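Local structure of alpha-fucosidase (Bifidobacterium bifidum, 2EAB) at residues Y146-D150 / H173-Y178; F183-D188 / V319-H323; Y378-T383 / I766-F770. The protein probably hydrolyses alpha-L-fucosyl linkages, this calcium-binding chain being the catalytic, family 95 glycoside hydrolase part of a longer protein. All coordinates share one frame; numbering follows the deposited sequence.

Contact 1. Residues Y146-D150 / H173-Y178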
loop_
_atom_site.group_PDB
_atom_site.type_symbol
_atom_site.label_atom_id
_atom_site.label_comp_id
_atom_site.label_asym_id
_atom_site.label_seq_id
_atom_site.Cartn_x
_atom_site.Cartn_y
_atom_site.Cartn_z
ATOM N N TYR A 146 -7.973 -0.495 35.891
ATOM C CA TYR A 146 -9.198 -0.520 36.685
ATOM C C TYR A 146 -8.971 -1.088 38.085
ATOM O O TYR A 146 -9.816 -0.926 38.970
ATOM C CB TYR A 146 -10.278 -1.323 35.951
ATOM C CG TYR A 146 -10.931 -0.596 34.786
ATOM C CD1 TYR A 146 -10.188 -0.201 33.668
ATOM C CD2 TYR A 146 -12.297 -0.317 34.795
ATOM C CE1 TYR A 146 -10.787 0.463 32.599
ATOM C CE2 TYR A 146 -12.909 0.340 33.731
ATOM C CZ TYR A 146 -12.150 0.728 32.634
ATOM O OH TYR A 146 -12.761 1.379 31.583
ATOM N N GLY A 147 -7.837 -1.762 38.274
ATOM C CA GLY A 147 -7.446 -2.304 39.575
ATOM C C GLY A 147 -8.403 -3.321 40.169
ATOM O O GLY A 147 -8.627 -3.328 41.384
ATOM N N PHE A 148 -8.974 -4.174 39.318
ATOM C CA PHE A 148 -9.834 -5.261 39.785
ATOM C C PHE A 148 -9.005 -6.310 40.520
ATOM O O PHE A 148 -7.880 -6.615 40.122
ATOM C CB PHE A 148 -10.583 -5.929 38.623
ATOM C CG PHE A 148 -11.562 -5.027 37.910
ATOM C CD1 PHE A 148 -12.467 -4.236 38.615
ATOM C CD2 PHE A 148 -11.600 -5.003 36.519
ATOM C CE1 PHE A 148 -13.376 -3.416 37.945
ATOM C CE2 PHE A 148 -12.505 -4.190 35.840
ATOM C CZ PHE A 148 -13.393 -3.395 36.553
ATOM N N ASN A 149 -9.570 -6.857 41.594
ATOM C CA ASN A 149 -8.908 -7.909 42.363
ATOM C C ASN A 149 -8.987 -9.262 41.659
ATOM O O ASN A 149 -8.054 -10.066 41.732
ATOM C CB ASN A 149 -9.512 -8.005 43.768
ATOM C CG ASN A 149 -9.444 -6.691 44.529
ATOM O OD1 ASN A 149 -8.365 -6.128 44.732
ATOM N ND2 ASN A 149 -10.600 -6.198 44.961
ATOM N N ASP A 150 -10.108 -9.500 40.981
ATOM C CA ASP A 150 -10.338 -10.733 40.233
ATOM C C ASP A 150 -10.742 -10.404 38.798
ATOM O O ASP A 150 -11.602 -9.549 38.573
ATOM C CB ASP A 150 -11.429 -11.575 40.904
ATOM C CG ASP A 150 -11.087 -11.946 42.338
ATOM O OD1 ASP A 150 -9.969 -12.452 42.582
ATOM O OD2 ASP A 150 -11.943 -11.736 43.225
ATOM N N HIS A 173 -18.532 -7.472 35.373
ATOM C CA HIS A 173 -17.646 -7.841 36.470
ATOM C C HIS A 173 -18.327 -7.530 37.795
ATOM O O HIS A 173 -18.704 -6.383 38.049
ATOM C CB HIS A 173 -16.315 -7.086 36.359
ATOM C CG HIS A 173 -15.373 -7.344 37.495
ATOM N ND1 HIS A 173 -15.346 -6.561 38.629
ATOM C CD2 HIS A 173 -14.429 -8.297 37.672
ATOM C CE1 HIS A 173 -14.422 -7.020 39.454
ATOM N NE2 HIS A 173 -13.852 -8.072 38.898
ATOM N N ASP A 174 -18.500 -8.566 38.619
ATOM C CA ASP A 174 -19.112 -8.444 39.947
ATOM C C ASP A 174 -20.414 -7.626 39.918
ATOM O O ASP A 174 -20.625 -6.738 40.750
ATOM C CB ASP A 174 -18.098 -7.860 40.943
ATOM C CG ASP A 174 -18.532 -8.012 42.391
ATOM O OD1 ASP A 174 -19.096 -9.068 42.751
ATOM O OD2 ASP A 174 -18.300 -7.063 43.172
ATOM N N GLY A 175 -21.270 -7.923 38.941
ATOM C CA GLY A 175 -22.587 -7.297 38.827
ATOM C C GLY A 175 -22.658 -6.019 38.010
ATOM O O GLY A 175 -23.751 -5.554 37.680
ATOM N N VAL A 176 -21.500 -5.452 37.675
ATOM C CA VAL A 176 -21.429 -4.175 36.961
ATOM C C VAL A 176 -20.949 -4.386 35.522
ATOM O O VAL A 176 -19.963 -5.091 35.289
ATOM C CB VAL A 176 -20.490 -3.167 37.684
ATOM C CG1 VAL A 176 -20.503 -1.805 36.991
ATOM C CG2 VAL A 176 -20.880 -3.017 39.151
ATOM N N THR A 177 -21.662 -3.787 34.571
ATOM C CA THR A 177 -21.245 -3.800 33.170
ATOM C C THR A 177 -20.342 -2.607 32.873
ATOM O O THR A 177 -20.708 -1.456 33.119
ATOM C CB THR A 177 -22.458 -3.819 32.210
ATOM O OG1 THR A 177 -23.209 -5.018 32.421
ATOM C CG2 THR A 177 -22.005 -3.769 30.747
ATOM N N TYR A 178 -19.155 -2.903 32.350
ATOM C CA TYR A 178 -18.200 -1.878 31.948
ATOM C C TYR A 178 -18.092 -1.870 30.436
ATOM O O TYR A 178 -17.995 -2.928 29.815
ATOM C CB TYR A 178 -16.830 -2.149 32.574
ATOM C CG TYR A 178 -16.835 -2.076 34.084
ATOM C CD1 TYR A 178 -16.600 -0.868 34.741
ATOM C CD2 TYR A 178 -17.083 -3.212 34.857
ATOM C CE1 TYR A 178 -16.608 -0.791 36.131
ATOM C CE2 TYR A 178 -17.095 -3.148 36.248
ATOM C CZ TYR A 178 -16.853 -1.938 36.875
ATOM O OH TYR A 178 -16.868 -1.874 38.249
#
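His173 swings its ring anti to the backbone N (chi1 177°), while Phe148 holds CG beside its backbone N, anti to the carbonyl carbon, and these two settings lay the rings over one another. They form a face-to-face stack with centroids 4.1 Å apart; the nearest atoms are Phe148 CD1 and His173 CE1 at 3.5 Å, and the 26° between the planes shows that the stack is not quite parallel. The far face of Phe148 is covered by CB of Tyr146, which leaves the phenyl ring sandwiched. The CZ end of this ring points at Tyr178 in an edge-to-face pair, with CZ over the face of the tyrosine and 3.7 Å from its CE2. Val176 CG1 covers the opposite face of Tyr178. Tyr146 approaches the same phenol with its edge, in an offset and more distant pair whose centroids are 6.0 Å apart. A single hydrogen bond crosses the contact, from His173 NE2 to Asp150 O at 2.7 Å. The donor lies in the carbonyl plane, but the N-H...O angle of 133° makes the bond bent; though tilted out of the imidazole plane, it probably helps to fix the ring's rotation. A type I' turn from His173 to Val176 joins the hairpin's two strands. The arrangement is an aromatic cluster that packs the loop after strand 140-145 against a beta hairpin of the large antiparallel sheet in the family 65-type N-terminal domain.

Contact 2. Residues F183-D188 / V319-H323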
loop_
_atom_site.group_PDB
_atom_site.type_symbol
_atom_site.label_atom_id
_atom_site.label_comp_id
_atom_site.label_asym_id
_atom_site.label_seq_id
_atom_site.Cartn_x
_atom_site.Cartn_y
_atom_site.Cartn_z
ATOM N N PHE A 183 -12.083 5.467 19.149
ATOM C CA PHE A 183 -11.965 5.855 17.744
ATOM C C PHE A 183 -10.983 7.003 17.591
ATOM O O PHE A 183 -10.622 7.655 18.568
ATOM C CB PHE A 183 -13.335 6.170 17.107
ATOM C CG PHE A 183 -14.079 7.313 17.750
ATOM C CD1 PHE A 183 -13.868 8.622 17.333
ATOM C CD2 PHE A 183 -15.027 7.073 18.739
ATOM C CE1 PHE A 183 -14.570 9.681 17.908
ATOM C CE2 PHE A 183 -15.731 8.124 19.322
ATOM C CZ PHE A 183 -15.509 9.425 18.905
ATOM N N ALA A 184 -10.521 7.216 16.364
ATOM C CA ALA A 184 -9.647 8.338 16.058
ATOM C C ALA A 184 -10.271 9.122 14.924
ATOM O O ALA A 184 -10.395 8.626 13.799
ATOM C CB ALA A 184 -8.254 7.864 15.689
ATOM N N SER A 185 -10.688 10.341 15.244
ATOM C CA SER A 185 -11.371 11.204 14.305
ATOM C C SER A 185 -10.393 11.928 13.398
ATOM O O SER A 185 -9.431 12.535 13.870
ATOM C CB SER A 185 -12.203 12.228 15.065
ATOM O OG SER A 185 -12.675 13.226 14.182
ATOM N N ASN A 186 -10.650 11.872 12.094
ATOM C CA ASN A 186 -9.912 12.707 11.161
ATOM C C ASN A 186 -10.377 14.177 11.211
ATOM O O ASN A 186 -9.541 15.064 11.368
ATOM C CB ASN A 186 -9.929 12.124 9.741
ATOM C CG ASN A 186 -8.969 12.839 8.810
ATOM O OD1 ASN A 186 -9.358 13.770 8.110
ATOM N ND2 ASN A 186 -7.704 12.422 8.814
ATOM N N PRO A 187 -11.704 14.446 11.121
ATOM C CA PRO A 187 -12.159 15.845 11.182
ATOM C C PRO A 187 -11.691 16.626 12.411
ATOM O O PRO A 187 -11.352 17.801 12.289
ATOM C CB PRO A 187 -13.688 15.721 11.197
ATOM C CG PRO A 187 -13.965 14.448 10.530
ATOM C CD PRO A 187 -12.841 13.527 10.916
ATOM N N ASP A 188 -11.676 15.984 13.575
ATOM C CA ASP A 188 -11.286 16.664 14.809
ATOM C C ASP A 188 -9.888 16.286 15.291
ATOM O O ASP A 188 -9.443 16.735 16.350
ATOM C CB ASP A 188 -12.353 16.462 15.886
ATOM C CG ASP A 188 -13.604 17.274 15.608
ATOM O OD1 ASP A 188 -13.491 18.515 15.520
ATOM O OD2 ASP A 188 -14.688 16.677 15.448
ATOM N N VAL A 319 -18.397 15.058 18.340
ATOM C CA VAL A 319 -17.136 14.498 17.841
ATOM C C VAL A 319 -17.366 13.100 17.257
ATOM O O VAL A 319 -16.863 12.783 16.173
ATOM C CB VAL A 319 -16.034 14.493 18.937
ATOM C CG1 VAL A 319 -14.808 13.690 18.496
ATOM C CG2 VAL A 319 -15.631 15.920 19.281
ATOM N N LYS A 320 -18.150 12.282 17.955
ATOM C CA LYS A 320 -18.485 10.946 17.465
ATOM C C LYS A 320 -19.278 10.997 16.159
ATOM O O LYS A 320 -18.973 10.252 15.226
ATOM C CB LYS A 320 -19.249 10.145 18.526
ATOM C CG LYS A 320 -19.632 8.740 18.084
ATOM C CD LYS A 320 -20.258 7.955 19.215
ATOM C CE LYS A 320 -20.750 6.598 18.743
ATOM N NZ LYS A 320 -21.270 5.777 19.867
ATOM N N LYS A 321 -20.285 11.869 16.093
ATOM C CA LYS A 321 -21.101 12.011 14.883
ATOM C C LYS A 321 -20.247 12.390 13.677
ATOM O O LYS A 321 -20.338 11.758 12.623
ATOM C CB LYS A 321 -22.221 13.039 15.080
ATOM C CG LYS A 321 -23.111 13.206 13.853
ATOM C CD LYS A 321 -24.100 14.350 14.013
ATOM C CE LYS A 321 -25.037 14.438 12.817
ATOM N NZ LYS A 321 -24.348 14.880 11.568
ATOM N N ALA A 322 -19.423 13.420 13.841
ATOM C CA ALA A 322 -18.549 13.887 12.767
ATOM C C ALA A 322 -17.577 12.798 12.335
ATOM O O ALA A 322 -17.299 12.647 11.139
ATOM C CB ALA A 322 -17.802 15.131 13.192
ATOM N N HIS A 323 -17.069 12.040 13.304
ATOM C CA HIS A 323 -16.183 10.929 12.992
ATOM C C HIS A 323 -16.865 9.858 12.147
ATOM O O HIS A 323 -16.345 9.456 11.102
ATOM C CB HIS A 323 -15.638 10.260 14.251
ATOM C CG HIS A 323 -14.921 8.987 13.951
ATOM N ND1 HIS A 323 -15.380 7.746 14.337
ATOM C CD2 HIS A 323 -13.806 8.768 13.218
ATOM C CE1 HIS A 323 -14.552 6.821 13.881
ATOM N NE2 HIS A 323 -13.592 7.416 13.198
HETATM O O HOH W 1 -14.986 14.125 14.795
#
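Strand 183-185 and helix 319-323 run nearly at right angles, their axes at 78° and 8.6 Å apart at closest approach. Ser185 and His323 are the closest CA pair, at 5.0 Å. The chief side-chain meeting is between Phe183 and His323. Their planes are close to parallel, at 12°, yet slid apart so that overlap is slight; Phe183 CD1 lies over one face of the imidazole, 3.5 Å from ND1. With chi1 at 61°, the Phe183 ring sits between its own backbone N and carbonyl carbon, and from there it extends along the helix surface. Its CZ reaches Lys320 CA at 3.6 Å, and CG1 of Val319 lies at the ring's edge. The extended Lys320 chain crosses the phenyl at about a right angle and carries its ammonium away to salt bridges with Asp11 and Glu181. A polar patch lies beside this packing. One water donates to Asp188 OD2 and to Val319 O, both at 2.7 Å, and accepts from Ser185 OG at 2.6 Å. Ser185 OG in turn accepts a nearly straight bond from Asp188 N in an ST motif. Asp188 OD1 forms a salt bridge with Lys314. With no direct hydrogen bond between the segments, the interface rests on ring and aliphatic packing, beside which the water gives Val319 O and Asp188 OD2 a shared partner and links helix to strand end.

Contact 3. Residues Y378-T383 / I766-F770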
loop_
_atom_site.group_PDB
_atom_site.type_symbol
_atom_site.label_atom_id
_atom_site.label_comp_id
_atom_site.label_asym_id
_atom_site.label_seq_id
_atom_site.Cartn_x
_atom_site.Cartn_y
_atom_site.Cartn_z
ATOM N N TYR A 378 -11.558 -5.327 5.223
ATOM C CA TYR A 378 -10.515 -4.889 6.150
ATOM C C TYR A 378 -9.428 -4.106 5.428
ATOM O O TYR A 378 -8.893 -3.149 5.982
ATOM C CB TYR A 378 -9.889 -6.098 6.833
ATOM C CG TYR A 378 -9.229 -5.894 8.188
ATOM C CD1 TYR A 378 -9.720 -4.985 9.133
ATOM C CD2 TYR A 378 -8.148 -6.689 8.544
ATOM C CE1 TYR A 378 -9.111 -4.868 10.396
ATOM C CE2 TYR A 378 -7.546 -6.586 9.786
ATOM C CZ TYR A 378 -8.032 -5.684 10.706
ATOM O OH TYR A 378 -7.440 -5.612 11.946
ATOM N N GLY A 379 -9.096 -4.508 4.202
ATOM C CA GLY A 379 -8.096 -3.795 3.417
ATOM C C GLY A 379 -8.531 -2.373 3.131
ATOM O O GLY A 379 -7.710 -1.460 3.103
ATOM N N ARG A 380 -9.828 -2.186 2.907
ATOM C CA ARG A 380 -10.369 -0.848 2.727
ATOM C C ARG A 380 -10.319 -0.086 4.049
ATOM O O ARG A 380 -9.824 1.036 4.104
ATOM C CB ARG A 380 -11.791 -0.904 2.161
ATOM C CG ARG A 380 -11.857 -1.523 0.766
ATOM C CD ARG A 380 -13.220 -1.376 0.108
ATOM N NE ARG A 380 -13.506 0.002 -0.276
ATOM C CZ ARG A 380 -14.298 0.827 0.404
ATOM N NH1 ARG A 380 -14.900 0.428 1.522
ATOM N NH2 ARG A 380 -14.501 2.053 -0.044
ATOM N N TYR A 381 -10.815 -0.716 5.113
ATOM C CA TYR A 381 -10.774 -0.143 6.454
ATOM C C TYR A 381 -9.368 0.338 6.833
ATOM O O TYR A 381 -9.197 1.450 7.335
ATOM C CB TYR A 381 -11.282 -1.172 7.476
ATOM C CG TYR A 381 -11.092 -0.717 8.897
ATOM C CD1 TYR A 381 -12.034 0.094 9.517
ATOM C CD2 TYR A 381 -9.945 -1.065 9.612
ATOM C CE1 TYR A 381 -11.849 0.535 10.821
ATOM C CE2 TYR A 381 -9.747 -0.627 10.911
ATOM C CZ TYR A 381 -10.702 0.171 11.509
ATOM O OH TYR A 381 -10.505 0.609 12.794
ATOM N N LEU A 382 -8.370 -0.507 6.579
ATOM C CA LEU A 382 -6.995 -0.226 6.986
ATOM C C LEU A 382 -6.397 0.930 6.200
ATOM O O LEU A 382 -5.511 1.623 6.706
ATOM C CB LEU A 382 -6.115 -1.474 6.880
ATOM C CG LEU A 382 -6.414 -2.583 7.896
ATOM C CD1 LEU A 382 -5.665 -3.843 7.503
ATOM C CD2 LEU A 382 -6.067 -2.160 9.333
ATOM N N THR A 383 -6.887 1.142 4.975
ATOM C CA THR A 383 -6.492 2.315 4.198
ATOM C C THR A 383 -7.008 3.586 4.877
ATOM O O THR A 383 -6.259 4.543 5.073
ATOM C CB THR A 383 -7.018 2.261 2.745
ATOM O OG1 THR A 383 -6.621 1.038 2.118
ATOM C CG2 THR A 383 -6.466 3.421 1.935
ATOM N N ILE A 766 1.471 -5.265 6.428
ATOM C CA ILE A 766 0.158 -4.823 5.958
ATOM C C ILE A 766 -0.024 -4.965 4.443
ATOM O O ILE A 766 -1.158 -5.015 3.943
ATOM C CB ILE A 766 -0.127 -3.375 6.419
ATOM C CG1 ILE A 766 -1.634 -3.111 6.511
ATOM C CG2 ILE A 766 0.617 -2.355 5.547
ATOM C CD1 ILE A 766 -1.992 -1.849 7.280
ATOM N N ASP A 767 1.091 -5.048 3.717
ATOM C CA ASP A 767 1.047 -5.136 2.260
ATOM C C ASP A 767 0.011 -6.141 1.760
ATOM O O ASP A 767 -0.858 -5.794 0.950
ATOM C CB ASP A 767 2.438 -5.394 1.645
ATOM C CG ASP A 767 3.259 -6.449 2.392
ATOM O OD1 ASP A 767 2.730 -7.499 2.810
ATOM O OD2 ASP A 767 4.480 -6.227 2.530
ATOM N N GLY A 768 0.068 -7.366 2.281
ATOM C CA GLY A 768 -0.846 -8.427 1.859
ATOM C C GLY A 768 -2.308 -8.173 2.169
ATOM O O GLY A 768 -3.179 -8.699 1.480
ATOM N N ASN A 769 -2.593 -7.373 3.196
ATOM C CA ASN A 769 -3.973 -6.947 3.452
ATOM C C ASN A 769 -4.495 -6.116 2.283
ATOM O O ASN A 769 -5.599 -6.347 1.767
ATOM C CB ASN A 769 -4.080 -6.132 4.744
ATOM C CG ASN A 769 -4.060 -6.990 5.993
ATOM O OD1 ASN A 769 -3.118 -6.927 6.782
ATOM N ND2 ASN A 769 -5.106 -7.794 6.185
ATOM N N PHE A 770 -3.685 -5.153 1.858
ATOM C CA PHE A 770 -4.041 -4.312 0.725
ATOM C C PHE A 770 -4.032 -5.099 -0.588
ATOM O O PHE A 770 -4.878 -4.873 -1.462
ATOM C CB PHE A 770 -3.107 -3.102 0.660
ATOM C CG PHE A 770 -3.170 -2.208 1.875
ATOM C CD1 PHE A 770 -4.386 -1.710 2.335
ATOM C CD2 PHE A 770 -2.006 -1.841 2.544
ATOM C CE1 PHE A 770 -4.445 -0.871 3.436
ATOM C CE2 PHE A 770 -2.054 -0.988 3.637
ATOM C CZ PHE A 770 -3.275 -0.512 4.094
#
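Phe770, its CG beside the backbone N (chi1 -61°), turns the edge of its ring to the helix containing Gly379 and Thr383. Gly379 O lies at that edge, in the ring plane, 3.3 Å from Phe770 CE1, and the Leu382 carbonyl carbon is in plane too. Thr383 comes in obliquely, with OG1 3.2 Å from the same CE1. That hydroxyl donates to Gly379 O at 2.9 Å, so Phe770 CE1 meets both partners of an intrahelical bond. Leu382 packs alongside: CB lies 3.9 Å from Phe770 CE1, and CD1 rests 3.8 Å from Asn769 CG while also covering one face of the Tyr378 ring. The Asn769 amide stands almost perpendicular to that ring, at 88°, with ND2 4.0 Å from Tyr378 CD2. The amide's polar atoms are held outside the contact, OD1 by Asp759 N and ND2 by Leu757 O. With no side chain on Gly379, the backbones approach closely, its CA 3.9 Å from Asn769 O and 4.9 Å from Phe770 CA. The contact joins helices 365-386 and 767-780 within the family 95 catalytic domain; Asn428 of helix 424-428 touches Ile766 and Phe770, while Pro53 of strand 52-55 touches Tyr378 and Leu382.

Overall arrangement
The three contacts run inward from the periphery, their centres about 41, 24 and 8 Å from the centre of the chain. Contact 1, partly buried, lies within the N-terminal beta domain. Contacts 2 and 3 are both buried: contact 2 joins that domain to helix 316-331, and contact 3 pairs two helices of the catalytic domain. Contacts 1 and 2 share strand 176-185, using different parts of it, with centres about 29 Å apart. Contacts 2 and 3 come within about 7 Å at their nearest atoms without touching. Chemistry changes with place: contact 1 adds one direct hydrogen bond to aromatic clustering, whereas neither contact 2 nor contact 3 has one, though water bridges contact 2.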